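Local coordinates for protein cysteine synthase (Fusobacterium nucleatum subsp. nucleatum strain ATCC 25586, PDB 5XEN) that probably catalyses the pyridoxal 5'-phosphate-dependent formation of L-cysteine and acetate from O-acetyl-L-serine and hydrogen sulfide, at residues B[74-79]-B[102-107]; B[177-182]-B[234-239]; B[201-206]-B[239-244]. All coordinates share one frame; numbering follows the deposited sequence.

Contact 1 (B[74-79]-B[102-107]). With SER (serine), chain N.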
loop_
_atom_site.group_PDB
_atom_site.type_symbol
_atom_site.label_atom_id
_atom_site.label_comp_id
_atom_site.label_asym_id
_atom_site.label_seq_id
_atom_site.Cartn_x
_atom_site.Cartn_y
_atom_site.Cartn_z
ATOM N N SER B 74 -15.495 3.994 -10.872
ATOM C CA SER B 74 -15.879 2.948 -9.935
ATOM C C SER B 74 -14.994 2.998 -8.674
ATOM O O SER B 74 -15.219 2.221 -7.734
ATOM C CB SER B 74 -15.830 1.564 -10.600
ATOM O OG SER B 74 -14.525 1.241 -11.023
ATOM N N GLY B 75 -13.988 3.862 -8.653
ATOM C CA GLY B 75 -13.267 4.141 -7.405
ATOM C C GLY B 75 -11.810 4.481 -7.592
ATOM O O GLY B 75 -11.365 5.544 -7.175
ATOM N N ASN B 76 -11.059 3.563 -8.200
ATOM C CA ASN B 76 -9.613 3.707 -8.242
ATOM C C ASN B 76 -9.150 4.897 -9.077
ATOM O O ASN B 76 -8.231 5.590 -8.678
ATOM C CB ASN B 76 -8.942 2.436 -8.678
ATOM C CG ASN B 76 -8.852 1.429 -7.542
ATOM O OD1 ASN B 76 -8.544 1.814 -6.415
ATOM N ND2 ASN B 76 -9.103 0.150 -7.823
ATOM N N THR B 77 -9.773 5.155 -10.220
ATOM C CA THR B 77 -9.382 6.358 -10.965
ATOM C C THR B 77 -9.654 7.619 -10.125
ATOM O O THR B 77 -8.875 8.550 -10.151
ATOM C CB THR B 77 -10.096 6.454 -12.311
ATOM O OG1 THR B 77 -9.699 5.323 -13.101
ATOM C CG2 THR B 77 -9.665 7.723 -13.043
ATOM N N GLY B 78 -10.750 7.608 -9.379
ATOM C CA GLY B 78 -11.072 8.684 -8.433
ATOM C C GLY B 78 -10.009 8.829 -7.344
ATOM O O GLY B 78 -9.595 9.943 -7.007
ATOM N N ILE B 79 -9.526 7.714 -6.817
ATOM C CA ILE B 79 -8.458 7.748 -5.802
ATOM C C ILE B 79 -7.144 8.284 -6.360
ATOM O O ILE B 79 -6.499 9.118 -5.745
ATOM C CB ILE B 79 -8.244 6.368 -5.169
ATOM C CG1 ILE B 79 -9.508 5.932 -4.424
ATOM C CG2 ILE B 79 -7.055 6.402 -4.219
ATOM C CD1 ILE B 79 -9.560 4.441 -4.071
ATOM N N ILE B 102 -16.882 0.987 0.489
ATOM C CA ILE B 102 -16.885 2.237 1.273
ATOM C C ILE B 102 -15.453 2.751 1.476
ATOM O O ILE B 102 -15.219 3.961 1.599
ATOM C CB ILE B 102 -17.617 2.030 2.637
ATOM C CG1 ILE B 102 -17.799 3.341 3.409
ATOM C CG2 ILE B 102 -16.834 1.082 3.543
ATOM C CD1 ILE B 102 -19.121 3.436 4.137
ATOM N N GLU B 103 -14.487 1.843 1.467
ATOM C CA GLU B 103 -13.084 2.245 1.598
ATOM C C GLU B 103 -12.659 3.171 0.444
ATOM O O GLU B 103 -11.824 4.037 0.642
ATOM C CB GLU B 103 -12.142 1.038 1.661
ATOM C CG GLU B 103 -12.306 0.153 2.903
ATOM C CD GLU B 103 -13.238 -1.040 2.686
ATOM O OE1 GLU B 103 -14.289 -0.868 2.027
ATOM O OE2 GLU B 103 -12.904 -2.148 3.165
ATOM N N ARG B 104 -13.275 3.013 -0.728
ATOM C CA ARG B 104 -12.997 3.895 -1.858
ATOM C C ARG B 104 -13.372 5.327 -1.493
ATOM O O ARG B 104 -12.598 6.245 -1.732
ATOM C CB ARG B 104 -13.780 3.496 -3.095
ATOM C CG ARG B 104 -13.249 2.278 -3.791
ATOM C CD ARG B 104 -14.368 1.626 -4.616
ATOM N NE ARG B 104 -13.804 0.865 -5.716
ATOM C CZ ARG B 104 -13.095 -0.243 -5.585
ATOM N NH1 ARG B 104 -12.858 -0.744 -4.382
ATOM N NH2 ARG B 104 -12.596 -0.846 -6.670
ATOM N N ILE B 105 -14.559 5.491 -0.903
ATOM C CA ILE B 105 -15.012 6.804 -0.480
ATOM C C ILE B 105 -14.057 7.388 0.559
ATOM O O ILE B 105 -13.665 8.540 0.476
ATOM C CB ILE B 105 -16.426 6.776 0.125
ATOM C CG1 ILE B 105 -17.464 6.286 -0.890
ATOM C CG2 ILE B 105 -16.771 8.148 0.699
ATOM C CD1 ILE B 105 -18.791 5.853 -0.277
ATOM N N GLN B 106 -13.689 6.583 1.540
ATOM C CA GLN B 106 -12.866 7.066 2.641
ATOM C C GLN B 106 -11.483 7.495 2.128
ATOM O O GLN B 106 -10.913 8.480 2.605
ATOM C CB GLN B 106 -12.701 5.994 3.718
ATOM C CG GLN B 106 -13.975 5.445 4.337
ATOM C CD GLN B 106 -14.656 6.399 5.268
ATOM O OE1 GLN B 106 -14.918 7.549 4.932
ATOM N NE2 GLN B 106 -14.946 5.917 6.482
ATOM N N LEU B 107 -10.942 6.747 1.175
ATOM C CA LEU B 107 -9.645 7.107 0.601
ATOM C C LEU B 107 -9.734 8.424 -0.162
ATOM O O LEU B 107 -8.921 9.309 0.050
ATOM C CB LEU B 107 -9.111 5.996 -0.271
ATOM C CG LEU B 107 -8.631 4.752 0.506
ATOM C CD1 LEU B 107 -8.479 3.528 -0.419
ATOM C CD2 LEU B 107 -7.318 5.045 1.227
HETATM N N SER N . -11.813 0.661 -12.906
HETATM C CA SER N . -11.957 2.026 -13.388
HETATM C C SER N . -12.185 3.071 -12.251
HETATM O O SER N . -12.998 4.032 -12.428
HETATM C CB SER N . -13.108 2.107 -14.301
HETATM O OG SER N . -14.248 2.139 -13.460
HETATM O OXT SER N . -11.344 3.032 -11.345
HETATM O O HOH W 1 -12.243 0.757 -9.053
#
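R104 reaches from helix 102-110 to the loop S74-G75, just ahead of helix 76-88. Its CG stands beside its own backbone N (chi1 -75°), and the chain then runs extended from CG to NE. This carries the guanidinium to the backbone of the loop. NE donates to the carbonyl O of S74 at 2.8 Å. S74 O lies at the edge of the guanidinium, near its plane. The bond is bent, with an N-H...O angle of 143°. G75 has no side chain, and its CA lies 3.7 Å from R104 NE. G75 is also the N-cap of helix 76-88. The far nitrogen, NH2, meets water 1 at 2.9 Å and also bonds to Y303 OH. The same water accepts from N76 N and donates to S74 OG. ND2 of N76 stays 3.8 Å from R104 NH2, with the amide plane turned 45° from the guanidinium. N76 ND2 is hydrogen-bonded to PLP O3 and to D298 OD2. Further along, L107 CD1 packs on I79 CD1 at 3.9 Å, the two side chains lying askew. I79 CD1 also comes near R104 CA and CG, so it packs on one side of helix 102-110. L107 also touches L266 of the second subunit.

The loop and the start of helix 76-88 fit the asparagine loop of this enzyme family, which receives the substrate carboxylate. Bound serine fits that role: S74 N donates to its O, T77 N to its OXT at 2.9 Å, and S74 OG to its OG at 2.6 Å. The charged R104 therefore lies in the second shell. It holds the S74 carbonyl and, through water 1, S74 OG and N76 N. It probably helps keep the loop shaped for an amino acid substrate.

Contact 2 (B[177-182]-B[234-239])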
loop_
_atom_site.group_PDB
_atom_site.type_symbol
_atom_site.label_atom_id
_atom_site.label_comp_id
_atom_site.label_asym_id
_atom_site.label_seq_id
_atom_site.Cartn_x
_atom_site.Cartn_y
_atom_site.Cartn_z
ATOM N N CYS B 177 -5.038 -9.507 -18.305
ATOM C CA CYS B 177 -5.411 -8.283 -17.622
ATOM C C CYS B 177 -6.926 -8.133 -17.544
ATOM O O CYS B 177 -7.633 -8.352 -18.520
ATOM C CB CYS B 177 -4.774 -7.115 -18.385
ATOM S SG CYS B 177 -4.978 -5.489 -17.612
ATOM N N GLY B 178 -7.434 -7.760 -16.372
ATOM C CA GLY B 178 -8.856 -7.508 -16.199
ATOM C C GLY B 178 -9.280 -6.238 -16.941
ATOM O O GLY B 178 -8.453 -5.356 -17.200
ATOM N N THR B 179 -10.550 -6.133 -17.275
ATOM C CA THR B 179 -11.050 -4.966 -17.988
ATOM C C THR B 179 -12.241 -4.315 -17.287
ATOM O O THR B 179 -13.144 -4.990 -16.776
ATOM C CB THR B 179 -11.464 -5.312 -19.435
ATOM O OG1 THR B 179 -12.523 -6.299 -19.420
ATOM C CG2 THR B 179 -10.246 -5.790 -20.244
ATOM N N GLY B 180 -12.228 -2.993 -17.317
ATOM C CA GLY B 180 -13.359 -2.138 -16.973
ATOM C C GLY B 180 -13.478 -1.124 -18.103
ATOM O O GLY B 180 -14.387 -1.236 -18.938
ATOM N N THR B 181 -12.593 -0.122 -18.149
ATOM C CA THR B 181 -12.501 0.739 -19.333
ATOM C C THR B 181 -11.891 -0.011 -20.503
ATOM O O THR B 181 -12.180 0.297 -21.654
ATOM C CB THR B 181 -11.669 2.025 -19.135
ATOM O OG1 THR B 181 -10.269 1.727 -18.943
ATOM C CG2 THR B 181 -12.282 2.869 -18.011
ATOM N N GLY B 182 -11.030 -0.977 -20.189
ATOM C CA GLY B 182 -10.190 -1.636 -21.170
ATOM C C GLY B 182 -8.888 -0.938 -21.452
ATOM O O GLY B 182 -8.094 -1.432 -22.257
ATOM N N ALA B 234 -14.581 3.285 -25.714
ATOM C CA ALA B 234 -13.752 3.603 -26.866
ATOM C C ALA B 234 -12.295 3.232 -26.636
ATOM O O ALA B 234 -11.604 2.911 -27.583
ATOM C CB ALA B 234 -13.879 5.086 -27.209
ATOM N N VAL B 235 -11.818 3.280 -25.379
ATOM C CA VAL B 235 -10.434 2.963 -25.098
ATOM C C VAL B 235 -10.130 1.456 -25.075
ATOM O O VAL B 235 -8.977 1.096 -25.003
ATOM C CB VAL B 235 -9.915 3.622 -23.781
ATOM C CG1 VAL B 235 -9.941 5.171 -23.923
ATOM C CG2 VAL B 235 -10.731 3.161 -22.565
ATOM N N TYR B 236 -11.148 0.600 -25.152
ATOM C CA TYR B 236 -10.931 -0.837 -25.285
ATOM C C TYR B 236 -10.674 -1.151 -26.757
ATOM O O TYR B 236 -11.461 -0.762 -27.626
ATOM C CB TYR B 236 -12.155 -1.641 -24.788
ATOM C CG TYR B 236 -12.006 -3.138 -25.011
ATOM C CD1 TYR B 236 -11.078 -3.867 -24.302
ATOM C CD2 TYR B 236 -12.747 -3.790 -25.976
ATOM C CE1 TYR B 236 -10.896 -5.236 -24.533
ATOM C CE2 TYR B 236 -12.582 -5.143 -26.226
ATOM C CZ TYR B 236 -11.658 -5.869 -25.494
ATOM O OH TYR B 236 -11.477 -7.210 -25.743
ATOM N N ASP B 237 -9.611 -1.882 -27.014
ATOM C CA ASP B 237 -9.252 -2.296 -28.377
ATOM C C ASP B 237 -9.330 -3.818 -28.497
ATOM O O ASP B 237 -8.382 -4.531 -28.181
ATOM C CB ASP B 237 -7.868 -1.804 -28.726
ATOM C CG ASP B 237 -7.494 -2.110 -30.165
ATOM O OD1 ASP B 237 -8.302 -2.794 -30.876
ATOM O OD2 ASP B 237 -6.392 -1.723 -30.558
ATOM N N GLY B 238 -10.474 -4.293 -28.949
ATOM C CA GLY B 238 -10.776 -5.715 -28.961
ATOM C C GLY B 238 -9.938 -6.491 -29.934
ATOM O O GLY B 238 -9.810 -7.696 -29.809
ATOM N N SER B 239 -9.364 -5.814 -30.921
ATOM C CA SER B 239 -8.502 -6.523 -31.863
ATOM C C SER B 239 -7.263 -7.087 -31.194
ATOM O O SER B 239 -6.602 -7.961 -31.749
ATOM C CB SER B 239 -8.096 -5.627 -33.036
ATOM O OG SER B 239 -7.149 -4.670 -32.620
#
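T181 and V235 meet at an angle beside the cofactor phosphate, where segment 177-182 runs from the end of strand 174-178 into the glycine-rich phosphate-binding loop of a fold-type II PLP enzyme. The loop links strand 174-178 to helix 183-195. G180 N and G182 N both donate to PLP O1P, and T181 OG1 bonds to PLP O2P. Segment 234-239 packs against this loop.

V235 sends CG2 toward T181, with CG2 between its own backbone N and carbonyl carbon. V235 CG2 lies 3.7 Å from T181 CB and 3.9 Å from T181 OG1. The two side chains slant past each other. V235 CG2 also sits 3.3 Å from the carbonyl O of T181. This buried oxygen has no polar partner in the model. V235 continues onto N152 and P153 of helix 151-167.

Y236 is turned another way. Its CG is anti to its backbone N (chi1 176°), which sends the ring along the loop rather than onto T181. Y236 CD1 comes 3.9 Å from the CA of G182, which approaches the ring edge near its plane. The bare CA of G182 leaves room for CB of Y236. T179 CG2 lies 4.4 Å from Y236 CE1 and approaches obliquely. Helix 183-195 contributes F185 and S186 to the surroundings of Y236. One face of the ring has G238 N above it, offset toward the rim.

G182 is the N-cap of helix 183-195, so the packing falls where the loop turns into the helix. Beyond Y236 the chain forms an Asx turn. S239 N reaches D237 OD1 at 3.2 Å and S239 OG reaches it at 2.8 Å, both from the same face of the carboxylate.

Contact 3 (B[201-206]-B[239-244]). With CA (calcium ion), chain S.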
loop_
_atom_site.group_PDB
_atom_site.type_symbol
_atom_site.label_atom_id
_atom_site.label_comp_id
_atom_site.label_asym_id
_atom_site.label_seq_id
_atom_site.Cartn_x
_atom_site.Cartn_y
_atom_site.Cartn_z
ATOM N N THR B 201 -2.190 -11.964 -25.782
ATOM C CA THR B 201 -2.710 -11.012 -24.789
ATOM C C THR B 201 -4.202 -11.237 -24.637
ATOM O O THR B 201 -4.954 -11.261 -25.632
ATOM C CB THR B 201 -2.392 -9.557 -25.210
ATOM O OG1 THR B 201 -3.034 -9.272 -26.456
ATOM C CG2 THR B 201 -0.899 -9.348 -25.322
ATOM N N PHE B 202 -4.653 -11.411 -23.404
ATOM C CA PHE B 202 -6.038 -11.703 -23.127
ATOM C C PHE B 202 -6.648 -10.752 -22.099
ATOM O O PHE B 202 -6.090 -10.561 -21.013
ATOM C CB PHE B 202 -6.177 -13.102 -22.543
ATOM C CG PHE B 202 -5.566 -14.181 -23.402
ATOM C CD1 PHE B 202 -6.321 -14.811 -24.367
ATOM C CD2 PHE B 202 -4.259 -14.553 -23.237
ATOM C CE1 PHE B 202 -5.757 -15.820 -25.158
ATOM C CE2 PHE B 202 -3.703 -15.568 -24.017
ATOM C CZ PHE B 202 -4.465 -16.194 -24.979
ATOM N N PRO B 203 -7.813 -10.207 -22.409
ATOM C CA PRO B 203 -8.574 -9.520 -21.398
ATOM C C PRO B 203 -9.449 -10.503 -20.611
ATOM O O PRO B 203 -9.840 -11.575 -21.130
ATOM C CB PRO B 203 -9.422 -8.572 -22.208
ATOM C CG PRO B 203 -9.745 -9.383 -23.437
ATOM C CD PRO B 203 -8.505 -10.182 -23.707
ATOM N N VAL B 204 -9.776 -10.104 -19.389
ATOM C CA VAL B 204 -10.716 -10.811 -18.548
ATOM C C VAL B 204 -11.930 -9.957 -18.259
ATOM O O VAL B 204 -11.805 -8.736 -18.017
ATOM C CB VAL B 204 -10.069 -11.237 -17.211
ATOM C CG1 VAL B 204 -10.960 -12.301 -16.529
ATOM C CG2 VAL B 204 -8.662 -11.764 -17.437
ATOM N N GLU B 205 -13.101 -10.590 -18.259
ATOM C CA GLU B 205 -14.329 -9.941 -17.841
ATOM C C GLU B 205 -15.107 -10.820 -16.862
ATOM O O GLU B 205 -14.822 -12.015 -16.757
ATOM C CB GLU B 205 -15.183 -9.559 -19.082
ATOM C CG GLU B 205 -15.833 -10.742 -19.784
ATOM C CD GLU B 205 -16.667 -10.370 -21.023
ATOM O OE1 GLU B 205 -16.851 -9.156 -21.291
ATOM O OE2 GLU B 205 -17.144 -11.302 -21.709
ATOM N N PRO B 206 -16.098 -10.254 -16.172
ATOM C CA PRO B 206 -16.870 -11.040 -15.208
ATOM C C PRO B 206 -17.753 -12.067 -15.933
ATOM O O PRO B 206 -18.433 -11.719 -16.892
ATOM C CB PRO B 206 -17.708 -9.978 -14.460
ATOM C CG PRO B 206 -17.071 -8.655 -14.777
ATOM C CD PRO B 206 -16.487 -8.827 -16.138
ATOM N N SER B 239 -9.364 -5.814 -30.921
ATOM C CA SER B 239 -8.502 -6.523 -31.863
ATOM C C SER B 239 -7.263 -7.087 -31.194
ATOM O O SER B 239 -6.602 -7.961 -31.749
ATOM C CB SER B 239 -8.096 -5.627 -33.036
ATOM O OG SER B 239 -7.149 -4.670 -32.620
ATOM N N LEU B 240 -6.902 -6.546 -30.024
ATOM C CA LEU B 240 -5.756 -7.075 -29.296
ATOM C C LEU B 240 -6.047 -8.358 -28.549
ATOM O O LEU B 240 -5.100 -9.053 -28.177
ATOM C CB LEU B 240 -5.199 -6.010 -28.326
ATOM C CG LEU B 240 -4.672 -4.728 -28.982
ATOM C CD1 LEU B 240 -4.437 -3.649 -27.927
ATOM C CD2 LEU B 240 -3.453 -5.004 -29.853
ATOM N N ALA B 241 -7.317 -8.689 -28.328
ATOM C CA ALA B 241 -7.680 -9.865 -27.510
ATOM C C ALA B 241 -7.524 -11.168 -28.322
ATOM O O ALA B 241 -8.192 -11.340 -29.331
ATOM C CB ALA B 241 -9.107 -9.743 -27.015
ATOM N N ASP B 242 -6.649 -12.057 -27.881
ATOM C CA ASP B 242 -6.517 -13.376 -28.503
ATOM C C ASP B 242 -7.655 -14.334 -28.146
ATOM O O ASP B 242 -7.873 -15.325 -28.828
ATOM C CB ASP B 242 -5.119 -13.913 -28.218
ATOM C CG ASP B 242 -4.084 -13.106 -28.965
ATOM O OD1 ASP B 242 -4.236 -12.979 -30.178
ATOM O OD2 ASP B 242 -3.184 -12.492 -28.342
ATOM N N ASP B 243 -8.395 -13.994 -27.102
ATOM C CA ASP B 243 -9.593 -14.685 -26.665
ATOM C C ASP B 243 -10.132 -13.812 -25.527
ATOM O O ASP B 243 -9.416 -12.920 -25.028
ATOM C CB ASP B 243 -9.239 -16.081 -26.142
ATOM C CG ASP B 243 -10.421 -17.029 -26.045
ATOM O OD1 ASP B 243 -11.569 -16.642 -26.373
ATOM O OD2 ASP B 243 -10.196 -18.177 -25.631
ATOM N N ILE B 244 -11.363 -14.037 -25.123
ATOM C CA ILE B 244 -11.914 -13.374 -23.948
ATOM C C ILE B 244 -11.940 -14.390 -22.799
ATOM O O ILE B 244 -12.538 -15.451 -22.925
ATOM C CB ILE B 244 -13.333 -12.894 -24.167
ATOM C CG1 ILE B 244 -13.455 -12.066 -25.459
ATOM C CG2 ILE B 244 -13.737 -12.019 -22.993
ATOM C CD1 ILE B 244 -12.608 -10.818 -25.465
HETATM CA CA CA S . -3.331 -12.675 -32.387
#
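D242 stands against T201 and F202, and its side chain joins strand 200-206 to a calcium ion. D242 CB lies 3.7 Å from F202 CE1, with the carboxylate plane 72° from the ring. CG lies beside the backbone N (chi1 -69°), which brings the carboxylate up to the T201 amide; its two oxygens then take different partners. D242 OD1 binds the calcium ion at 2.4 Å. D242 OD2 accepts from T201 N at 2.8 Å through its anti lone pair, in a fairly straight bond of 166°. OD2 also forms a salt bridge with K193. That lysine and the calcium ion probably favour the charged form of the carboxylate.

The backbone of D242 also pairs with T201: D242 N donates to T201 O at 2.9 Å. In the fold, this loop runs alongside strand 200-206 of the mixed six-stranded sheet. It leads directly into strand 245-247, the next strand of that sheet and an outermost one.

F202 leans its ring edge on D243, whose CB is in the ring plane, 3.6 Å from F202 CE1. P203 fills the next place. Its CD presses on A241 CB at 3.4 Å, a tight pair, and its CG meets I244 CD1 obliquely. I244 CG2 then lies 3.7 Å from E205 OE2, an oxygen bonded to S213 OG of helix 211-214.

Contacts 2 and 3 adjoin, with centres 8 Å apart. They share S239 and rest on neighbouring strands 174-178 and 200-206 of the six-stranded sheet. Their segments alternate along the chain. The continuous loop 234-244 packs first on the phosphate loop and then on strand 200-206. Contact 1 closes earlier in the chain. It joins helices 76-88 and 102-110, next to strands of the separate four-stranded parallel sheet. Its centre lies 21 Å from that of contact 2, across the centre of the chain, with nearest atoms about 6 Å apart. PLP sits between contacts 1 and 2, which bring some of its binding residues from either side. Contact 3 lies farther from PLP, and its D242 binds calcium.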